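Local coordinates for probable enoyl-CoA hydratase/isomerase (Mycobacterium abscessus, PDB 3SWX), which probably acts on enoyl-CoA thioesters as a hydratase or isomerase of the crotonase-like family, assembling from three copies of the chain, at residues B[53-61]-B[194-205]; B[210-221]-B[230-241]. All coordinates share one frame; numbering follows the deposited sequence.

Contact 1: residues B[53-61]-B[194-205]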
loop_
_atom_site.group_PDB
_atom_site.type_symbol
_atom_site.label_atom_id
_atom_site.label_comp_id
_atom_site.label_asym_id
_atom_site.label_seq_id
_atom_site.Cartn_x
_atom_site.Cartn_y
_atom_site.Cartn_z
ATOM N N ASP B 53 29.430 13.297 -7.869
ATOM C CA ASP B 53 29.121 13.732 -9.232
ATOM C C ASP B 53 27.882 13.013 -9.787
ATOM O O ASP B 53 27.337 13.429 -10.814
ATOM C CB ASP B 53 30.289 13.455 -10.184
ATOM C CG ASP B 53 31.446 14.411 -10.004
ATOM O OD1 ASP B 53 31.286 15.466 -9.345
ATOM O OD2 ASP B 53 32.528 14.100 -10.547
ATOM N N LEU B 54 27.445 11.942 -9.134
ATOM C CA LEU B 54 26.354 11.132 -9.662
ATOM C C LEU B 54 25.060 11.414 -8.914
ATOM O O LEU B 54 25.040 11.469 -7.689
ATOM C CB LEU B 54 26.725 9.654 -9.625
ATOM C CG LEU B 54 27.964 9.316 -10.464
ATOM C CD1 LEU B 54 28.390 7.845 -10.268
ATOM C CD2 LEU B 54 27.753 9.633 -11.971
ATOM N N ARG B 55 23.984 11.589 -9.670
ATOM C CA ARG B 55 22.699 11.985 -9.118
ATOM C C ARG B 55 21.600 10.928 -9.265
ATOM O O ARG B 55 20.545 11.069 -8.654
ATOM C CB ARG B 55 22.242 13.279 -9.805
ATOM C CG ARG B 55 23.199 14.454 -9.607
ATOM C CD ARG B 55 22.694 15.729 -10.259
ATOM N NE ARG B 55 23.547 16.858 -9.880
ATOM C CZ ARG B 55 23.258 18.145 -10.100
ATOM N NH1 ARG B 55 22.133 18.500 -10.701
ATOM N NH2 ARG B 55 24.086 19.090 -9.689
ATOM N N ALA B 56 21.843 9.919 -10.103
ATOM C CA ALA B 56 20.893 8.840 -10.389
ATOM C C ALA B 56 21.646 7.657 -10.988
ATOM O O ALA B 56 22.729 7.823 -11.536
ATOM C CB ALA B 56 19.825 9.305 -11.340
ATOM N N ALA B 57 21.091 6.463 -10.854
ATOM C CA ALA B 57 21.681 5.279 -11.448
ATOM C C ALA B 57 20.586 4.412 -12.098
ATOM O O ALA B 57 19.492 4.258 -11.548
ATOM C CB ALA B 57 22.484 4.462 -10.412
ATOM N N VAL B 58 20.938 3.821 -13.241
ATOM C CA VAL B 58 20.059 2.964 -14.034
ATOM C C VAL B 58 20.695 1.586 -14.100
ATOM O O VAL B 58 21.864 1.473 -14.431
ATOM C CB VAL B 58 19.885 3.526 -15.445
ATOM C CG1 VAL B 58 19.181 2.537 -16.348
ATOM C CG2 VAL B 58 19.091 4.814 -15.388
ATOM N N LEU B 59 19.926 0.550 -13.754
ATOM C CA LEU B 59 20.385 -0.827 -13.777
ATOM C C LEU B 59 19.489 -1.622 -14.729
ATOM O O LEU B 59 18.258 -1.557 -14.635
ATOM C CB LEU B 59 20.331 -1.435 -12.371
ATOM C CG LEU B 59 20.683 -2.927 -12.230
ATOM C CD1 LEU B 59 22.110 -3.216 -12.687
ATOM C CD2 LEU B 59 20.493 -3.341 -10.766
ATOM N N TYR B 60 20.125 -2.322 -15.670
ATOM C CA TYR B 60 19.440 -3.122 -16.690
ATOM C C TYR B 60 20.307 -4.361 -16.903
ATOM O O TYR B 60 21.353 -4.511 -16.255
ATOM C CB TYR B 60 19.270 -2.328 -17.998
ATOM C CG TYR B 60 20.570 -2.154 -18.731
ATOM C CD1 TYR B 60 21.521 -1.234 -18.286
ATOM C CD2 TYR B 60 20.872 -2.936 -19.854
ATOM C CE1 TYR B 60 22.719 -1.101 -18.927
ATOM C CE2 TYR B 60 22.061 -2.801 -20.503
ATOM C CZ TYR B 60 22.986 -1.879 -20.039
ATOM O OH TYR B 60 24.191 -1.741 -20.678
ATOM N N GLY B 61 19.867 -5.252 -17.782
ATOM C CA GLY B 61 20.647 -6.434 -18.142
ATOM C C GLY B 61 20.959 -6.486 -19.632
ATOM O O GLY B 61 20.094 -6.190 -20.427
ATOM N N VAL B 194 15.635 0.668 -21.320
ATOM C CA VAL B 194 16.861 1.329 -20.834
ATOM C C VAL B 194 16.844 2.831 -21.173
ATOM O O VAL B 194 17.036 3.662 -20.299
ATOM C CB VAL B 194 18.148 0.695 -21.387
ATOM C CG1 VAL B 194 19.361 1.238 -20.610
ATOM C CG2 VAL B 194 18.095 -0.845 -21.322
ATOM N N ASP B 195 16.555 3.186 -22.418
ATOM C CA ASP B 195 16.457 4.618 -22.776
ATOM C C ASP B 195 15.350 5.371 -22.026
ATOM O O ASP B 195 15.530 6.539 -21.716
ATOM C CB ASP B 195 16.270 4.816 -24.279
ATOM C CG ASP B 195 17.492 4.380 -25.084
ATOM O OD1 ASP B 195 18.625 4.397 -24.551
ATOM O OD2 ASP B 195 17.300 4.009 -26.243
ATOM N N THR B 196 14.221 4.720 -21.735
ATOM C CA THR B 196 13.163 5.381 -20.983
ATOM C C THR B 196 13.647 5.616 -19.561
ATOM O O THR B 196 13.459 6.717 -19.024
ATOM C CB THR B 196 11.825 4.599 -21.021
ATOM O OG1 THR B 196 11.399 4.475 -22.382
ATOM C CG2 THR B 196 10.716 5.310 -20.220
ATOM N N ALA B 197 14.317 4.622 -18.980
ATOM C CA ALA B 197 14.838 4.762 -17.620
ATOM C C ALA B 197 15.912 5.866 -17.511
ATOM O O ALA B 197 15.916 6.620 -16.546
ATOM C CB ALA B 197 15.381 3.414 -17.102
ATOM N N ILE B 198 16.792 5.982 -18.506
ATOM C CA ILE B 198 17.830 7.040 -18.509
ATOM C C ILE B 198 17.176 8.416 -18.678
ATOM O O ILE B 198 17.576 9.378 -18.031
ATOM C CB ILE B 198 18.892 6.810 -19.605
ATOM C CG1 ILE B 198 19.738 5.574 -19.305
ATOM C CG2 ILE B 198 19.832 8.046 -19.795
ATOM C CD1 ILE B 198 20.461 5.019 -20.549
ATOM N N ALA B 199 16.158 8.533 -19.533
ATOM C CA ALA B 199 15.506 9.838 -19.676
ATOM C C ALA B 199 14.955 10.285 -18.303
ATOM O O ALA B 199 15.117 11.454 -17.903
ATOM C CB ALA B 199 14.399 9.816 -20.762
ATOM N N ILE B 200 14.335 9.355 -17.571
ATOM C CA ILE B 200 13.768 9.686 -16.264
ATOM C C ILE B 200 14.862 10.024 -15.253
ATOM O O ILE B 200 14.708 10.932 -14.438
ATOM C CB ILE B 200 12.853 8.556 -15.704
ATOM C CG1 ILE B 200 11.639 8.339 -16.621
ATOM C CG2 ILE B 200 12.366 8.941 -14.295
ATOM C CD1 ILE B 200 10.954 6.973 -16.460
ATOM N N ALA B 201 15.940 9.253 -15.296
ATOM C CA ALA B 201 17.133 9.509 -14.496
ATOM C C ALA B 201 17.685 10.916 -14.757
ATOM O O ALA B 201 18.060 11.612 -13.830
ATOM C CB ALA B 201 18.207 8.444 -14.826
ATOM N N GLN B 202 17.707 11.337 -16.023
ATOM C CA GLN B 202 18.169 12.683 -16.362
ATOM C C GLN B 202 17.226 13.757 -15.792
ATOM O O GLN B 202 17.680 14.825 -15.369
ATOM C CB GLN B 202 18.319 12.847 -17.878
ATOM C CG GLN B 202 19.421 12.004 -18.511
ATOM C CD GLN B 202 20.837 12.371 -18.049
ATOM O OE1 GLN B 202 21.047 13.388 -17.375
ATOM N NE2 GLN B 202 21.816 11.516 -18.400
ATOM N N THR B 203 15.925 13.483 -15.777
ATOM C CA THR B 203 14.980 14.439 -15.182
ATOM C C THR B 203 15.271 14.596 -13.713
ATOM O O THR B 203 15.303 15.721 -13.199
ATOM C CB THR B 203 13.527 14.016 -15.385
ATOM O OG1 THR B 203 13.279 13.946 -16.792
ATOM C CG2 THR B 203 12.577 15.035 -14.763
ATOM N N ILE B 204 15.524 13.466 -13.055
ATOM C CA ILE B 204 15.907 13.457 -11.641
ATOM C C ILE B 204 17.163 14.281 -11.433
ATOM O O ILE B 204 17.242 15.088 -10.488
ATOM C CB ILE B 204 16.103 12.013 -11.107
ATOM C CG1 ILE B 204 14.755 11.293 -11.034
ATOM C CG2 ILE B 204 16.701 12.036 -9.702
ATOM C CD1 ILE B 204 14.835 9.844 -10.581
ATOM N N ALA B 205 18.127 14.101 -12.340
ATOM C CA ALA B 205 19.407 14.804 -12.270
ATOM C C ALA B 205 19.335 16.320 -12.527
ATOM O O ALA B 205 20.277 17.041 -12.194
ATOM C CB ALA B 205 20.437 14.131 -13.216
#

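Contact 2: residues B[210-221]-B[230-241]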
loop_
_atom_site.group_PDB
_atom_site.type_symbol
_atom_site.label_atom_id
_atom_site.label_comp_id
_atom_site.label_asym_id
_atom_site.label_seq_id
_atom_site.Cartn_x
_atom_site.Cartn_y
_atom_site.Cartn_z
ATOM N N LEU B 210 20.102 17.582 -3.042
ATOM C CA LEU B 210 19.872 17.461 -1.594
ATOM C C LEU B 210 18.373 17.301 -1.299
ATOM O O LEU B 210 17.989 16.703 -0.309
ATOM C CB LEU B 210 20.425 18.683 -0.836
ATOM C CG LEU B 210 21.916 19.001 -0.943
ATOM C CD1 LEU B 210 22.219 20.239 -0.093
ATOM C CD2 LEU B 210 22.805 17.822 -0.543
ATOM N N GLY B 211 17.538 17.853 -2.167
ATOM C CA GLY B 211 16.080 17.686 -2.066
ATOM C C GLY B 211 15.671 16.275 -2.445
ATOM O O GLY B 211 14.812 15.685 -1.810
ATOM N N VAL B 212 16.291 15.748 -3.502
ATOM C CA VAL B 212 16.076 14.363 -3.926
ATOM C C VAL B 212 16.485 13.443 -2.765
ATOM O O VAL B 212 15.750 12.542 -2.368
ATOM C CB VAL B 212 16.857 14.060 -5.259
ATOM C CG1 VAL B 212 16.845 12.563 -5.613
ATOM C CG2 VAL B 212 16.298 14.908 -6.432
ATOM N N GLN B 213 17.644 13.723 -2.184
ATOM C CA GLN B 213 18.183 12.908 -1.100
ATOM C C GLN B 213 17.300 12.967 0.125
ATOM O O GLN B 213 17.021 11.928 0.739
ATOM C CB GLN B 213 19.598 13.331 -0.755
ATOM C CG GLN B 213 20.624 12.913 -1.806
ATOM C CD GLN B 213 21.996 13.446 -1.484
ATOM O OE1 GLN B 213 22.328 13.641 -0.309
ATOM N NE2 GLN B 213 22.812 13.664 -2.513
ATOM N N ALA B 214 16.835 14.168 0.451
ATOM C CA ALA B 214 15.910 14.362 1.579
ATOM C C ALA B 214 14.590 13.598 1.372
ATOM O O ALA B 214 14.040 13.045 2.300
ATOM C CB ALA B 214 15.652 15.876 1.826
ATOM N N THR B 215 14.073 13.610 0.152
ATOM C CA THR B 215 12.869 12.852 -0.201
ATOM C C THR B 215 13.023 11.336 0.098
ATOM O O THR B 215 12.161 10.711 0.743
ATOM C CB THR B 215 12.503 13.081 -1.696
ATOM O OG1 THR B 215 12.318 14.490 -1.942
ATOM C CG2 THR B 215 11.226 12.357 -2.048
ATOM N N LEU B 216 14.137 10.763 -0.342
ATOM C CA LEU B 216 14.437 9.365 -0.110
ATOM C C LEU B 216 14.640 9.106 1.376
ATOM O O LEU B 216 14.099 8.155 1.891
ATOM C CB LEU B 216 15.683 8.928 -0.909
ATOM C CG LEU B 216 15.488 8.744 -2.416
ATOM C CD1 LEU B 216 16.803 8.469 -3.110
ATOM C CD2 LEU B 216 14.517 7.602 -2.678
ATOM N N ARG B 217 15.387 9.982 2.051
ATOM C CA ARG B 217 15.724 9.813 3.464
ATOM C C ARG B 217 14.484 9.838 4.362
ATOM O O ARG B 217 14.289 8.949 5.195
ATOM C CB ARG B 217 16.757 10.873 3.913
ATOM C CG ARG B 217 17.289 10.685 5.356
ATOM C CD ARG B 217 18.480 11.604 5.683
ATOM N NE ARG B 217 18.141 13.022 5.559
ATOM C CZ ARG B 217 18.540 13.842 4.583
ATOM N NH1 ARG B 217 19.323 13.431 3.589
ATOM N NH2 ARG B 217 18.127 15.103 4.604
ATOM N N ASN B 218 13.631 10.834 4.193
ATOM C CA ASN B 218 12.466 10.925 5.041
ATOM C C ASN B 218 11.478 9.789 4.763
ATOM O O ASN B 218 10.893 9.246 5.696
ATOM C CB ASN B 218 11.798 12.277 4.890
ATOM C CG ASN B 218 10.786 12.532 5.966
ATOM O OD1 ASN B 218 9.587 12.263 5.792
ATOM N ND2 ASN B 218 11.264 13.034 7.114
ATOM N N ALA B 219 11.293 9.451 3.478
ATOM C CA ALA B 219 10.445 8.337 3.085
ATOM C C ALA B 219 10.915 7.026 3.735
ATOM O O ALA B 219 10.092 6.265 4.256
ATOM C CB ALA B 219 10.405 8.190 1.540
ATOM N N ARG B 220 12.226 6.768 3.709
ATOM C CA ARG B 220 12.760 5.562 4.352
ATOM C C ARG B 220 12.596 5.557 5.869
ATOM O O ARG B 220 12.306 4.524 6.451
ATOM C CB ARG B 220 14.224 5.345 4.030
ATOM C CG ARG B 220 14.510 4.976 2.587
ATOM C CD ARG B 220 15.964 4.544 2.461
ATOM N NE ARG B 220 16.498 4.697 1.108
ATOM C CZ ARG B 220 16.179 3.947 0.057
ATOM N NH1 ARG B 220 15.291 2.976 0.163
ATOM N NH2 ARG B 220 16.768 4.170 -1.131
ATOM N N LEU B 221 12.810 6.711 6.499
ATOM C CA LEU B 221 12.642 6.858 7.952
ATOM C C LEU B 221 11.211 6.519 8.368
ATOM O O LEU B 221 11.007 5.834 9.367
ATOM C CB LEU B 221 12.997 8.273 8.403
ATOM C CG LEU B 221 12.999 8.521 9.920
ATOM C CD1 LEU B 221 13.858 7.502 10.622
ATOM C CD2 LEU B 221 13.448 9.966 10.239
ATOM N N ALA B 230 9.350 10.321 11.028
ATOM C CA ALA B 230 9.454 11.079 9.789
ATOM C C ALA B 230 8.879 12.498 9.959
ATOM O O ALA B 230 9.503 13.491 9.564
ATOM C CB ALA B 230 8.778 10.304 8.628
ATOM N N GLU B 231 7.716 12.595 10.601
ATOM C CA GLU B 231 7.071 13.882 10.840
ATOM C C GLU B 231 7.983 14.861 11.556
ATOM O O GLU B 231 8.071 16.019 11.191
ATOM C CB GLU B 231 5.795 13.696 11.661
ATOM C CG GLU B 231 4.620 13.274 10.829
ATOM C CD GLU B 231 3.424 12.913 11.660
ATOM O OE1 GLU B 231 3.456 13.050 12.906
ATOM O OE2 GLU B 231 2.437 12.487 11.057
ATOM N N GLU B 232 8.642 14.379 12.598
ATOM C CA GLU B 232 9.522 15.184 13.430
ATOM C C GLU B 232 10.662 15.793 12.607
ATOM O O GLU B 232 11.143 16.861 12.898
ATOM C CB GLU B 232 10.069 14.261 14.545
ATOM C CG GLU B 232 10.767 14.943 15.629
ATOM C CD GLU B 232 11.319 13.987 16.696
ATOM O OE1 GLU B 232 11.646 12.822 16.385
ATOM O OE2 GLU B 232 11.476 14.459 17.828
ATOM N N GLN B 233 11.092 15.112 11.558
ATOM C CA GLN B 233 12.150 15.630 10.698
ATOM C C GLN B 233 11.682 16.587 9.586
ATOM O O GLN B 233 12.519 17.203 8.946
ATOM C CB GLN B 233 12.889 14.464 10.020
ATOM C CG GLN B 233 13.515 13.483 10.958
ATOM C CD GLN B 233 14.552 14.109 11.832
ATOM O OE1 GLN B 233 15.096 15.176 11.507
ATOM N NE2 GLN B 233 14.853 13.451 12.955
ATOM N N LEU B 234 10.376 16.692 9.323
ATOM C CA LEU B 234 9.909 17.393 8.115
ATOM C C LEU B 234 10.367 18.857 8.039
ATOM O O LEU B 234 11.043 19.253 7.070
ATOM C CB LEU B 234 8.383 17.334 7.989
ATOM C CG LEU B 234 7.784 15.960 7.679
ATOM C CD1 LEU B 234 6.279 16.030 7.805
ATOM C CD2 LEU B 234 8.218 15.472 6.290
ATOM N N VAL B 235 10.026 19.642 9.057
ATOM C CA VAL B 235 10.384 21.071 9.080
ATOM C C VAL B 235 11.896 21.282 9.348
ATOM O O VAL B 235 12.519 22.122 8.696
ATOM C CB VAL B 235 9.506 21.891 10.094
ATOM C CG1 VAL B 235 9.946 23.374 10.167
ATOM C CG2 VAL B 235 8.016 21.796 9.740
ATOM N N PRO B 236 12.504 20.532 10.284
ATOM C CA PRO B 236 13.968 20.712 10.408
ATOM C C PRO B 236 14.751 20.441 9.114
ATOM O O PRO B 236 15.720 21.131 8.820
ATOM C CB PRO B 236 14.352 19.710 11.502
ATOM C CG PRO B 236 13.136 19.618 12.330
ATOM C CD PRO B 236 11.958 19.766 11.408
ATOM N N THR B 237 14.332 19.440 8.348
ATOM C CA THR B 237 14.957 19.152 7.066
ATOM C C THR B 237 14.710 20.268 6.054
ATOM O O THR B 237 15.630 20.669 5.355
ATOM C CB THR B 237 14.477 17.821 6.527
ATOM O OG1 THR B 237 14.794 16.807 7.485
ATOM C CG2 THR B 237 15.124 17.490 5.154
ATOM N N VAL B 238 13.499 20.814 5.979
ATOM C CA VAL B 238 13.288 21.899 5.024
ATOM C C VAL B 238 14.045 23.153 5.427
ATOM O O VAL B 238 14.521 23.890 4.555
ATOM C CB VAL B 238 11.808 22.228 4.717
ATOM C CG1 VAL B 238 11.204 23.210 5.752
ATOM C CG2 VAL B 238 11.719 22.789 3.297
ATOM N N ARG B 239 14.185 23.377 6.727
ATOM C CA ARG B 239 14.952 24.525 7.233
ATOM C C ARG B 239 16.411 24.443 6.773
ATOM O O ARG B 239 16.954 25.418 6.246
ATOM C CB ARG B 239 14.857 24.580 8.752
ATOM C CG ARG B 239 15.528 25.783 9.426
ATOM C CD ARG B 239 15.326 25.730 10.966
ATOM N NE ARG B 239 13.935 25.394 11.307
ATOM C CZ ARG B 239 13.539 24.630 12.338
ATOM N NH1 ARG B 239 14.414 24.084 13.196
ATOM N NH2 ARG B 239 12.238 24.405 12.519
ATOM N N GLU B 240 17.016 23.269 6.945
ATOM C CA GLU B 240 18.381 23.005 6.498
ATOM C C GLU B 240 18.544 23.176 4.998
ATOM O O GLU B 240 19.564 23.694 4.561
ATOM C CB GLU B 240 18.824 21.583 6.876
ATOM N N LEU B 241 17.559 22.732 4.213
ATOM C CA LEU B 241 17.616 22.895 2.759
ATOM C C LEU B 241 17.495 24.373 2.346
ATOM O O LEU B 241 18.203 24.796 1.454
ATOM C CB LEU B 241 16.547 22.055 2.051
ATOM C CG LEU B 241 16.733 20.528 2.116
ATOM C CD1 LEU B 241 15.503 19.837 1.547
ATOM C CD2 LEU B 241 17.997 20.068 1.414
HETATM O O HOH W 1 16.815 15.356 7.077
#

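Contact 1: residues B[53-61]-B[194-205]
Val58 and Ala56 of strand 56-61 pack on Ala197, Ala201 and Ile198 of helix 194-205, a helix-on-sheet layer of the crotonase fold. Strand and helix run nearly antiparallel, at 170°, with their axes 8.1 Å apart at the closest. Ala56, Val58 and Tyr60 face the helix, as every second residue of a strand does. Ala56 CB meets Ala201 CB at 3.9 Å, and the small side chains are consistent with the short distance between the axes. Val58 splits its two methyls over the helix. CG2 sits against Ala201 CB at 3.8 Å and also meets Ile198 CG1. CG1 turns to Ala197 CB.

At the far end of the strand Val194 lies over Tyr60. Val194 CG1 makes a CH-pi contact with one face of the ring, 4.2 Å from the Tyr60 ring centroid and offset toward the rim. Val194 CG2 meets Tyr60 CB, CG and CD2. The phenol oxygen hydrogen-bonds elsewhere, to Glu62 and Arg14.

Arg55 closes the other end. Its CB touches Ala205 CB at 4.0 Å. With CG anti to the carbonyl carbon (chi1 -61°) and the chain extended on to NE, the arm runs out past the end of the segment. CD passes 3.4 Å from Ala205 O, and NE and CZ lie a little farther from that oxygen. Of the terminal nitrogens, NH2 hydrogen-bonds to Phe262 O, and Tyr18 makes a cation-pi contact with the group. These partners should restrict its rotation. NH1 donates one N-H to Ala205 O at 2.8 Å, nearly in line with the C=O bond and close to the guanidinium plane.

Contact 2: residues B[210-221]-B[230-241]
A helical hairpin near the C-terminal end of the crotonase-like chain brings Leu221 and Asn218 of helix 210-221 against Ala230 and Gln233 of helix 230-241. The helices run antiparallel at 159°, with axes 9.4 Å apart at the closest. The second helix is kinked at Pro236, whose nitrogen has no hydrogen to give to the turn before.

Near the turn of the hairpin, Leu221 CD2 packs on Gln233 CG at 3.6 Å, the two side chains crossing at about a right angle. One turn back, Asn218 reaches over with CG anti to the backbone nitrogen (chi1 -167°). Its ND2 donates to Ala230 O at 3.1 Å, and the N-H points almost straight at the oxygen, which lies in the amide plane. The donor is tilted 28° from the carbonyl plane. Asn218 OD1 lies against the methyls Ala230 CB and Leu234 CD2, and its hydrogen bond goes to Thr151 of the second subunit. Each end of this buried amide has a hydrogen bond, and ND2 facing a carbonyl supports its modelled flip.

Farther along, Thr237 CG2 rests on Ala214 CB at 3.7 Å. Thr237 OG1 donates back to Gln233 O, within its own helix. A water appears to bridge the helices at this level. It accepts from Arg217 NH2 at 2.8 Å, lying at the guanidinium edge; its link to Thr237 OG1 is unusually short and so less certain. At the open end Leu241 spreads its methyls over the first helix. CD2 meets Leu210 CB at 3.6 Å, and CD1 meets Ala214 CB.

The second subunit packs on the hairpin: its Tyr145 hydrogen-bonds to Leu234 O, and its Arg224 forms a salt bridge with Glu231. Such a pair of helices lying on a neighbouring subunit is characteristic of the C-terminal helical part of the crotonase fold.

Contact 1 lies in the core, its centre about 11 Å from the centre of the chain. Contact 2 is more peripheral, about 20 Å out and partly buried. The first joins a sheet strand to a helix, mostly through small apolar groups, with one arginine-to-carbonyl bond at its end. The second pairs two helices and mixes leucine packing with a side-chain amide hydrogen bond and a probable water bridge. They share no segment, but helix 193-205 leads directly to helix 209-225. Ile204 CG2 touches Val212 CG1 at 4.1 Å where they meet. Both contacts reach the second subunit: contact 1 by packing, contact 2 also by polar bonds.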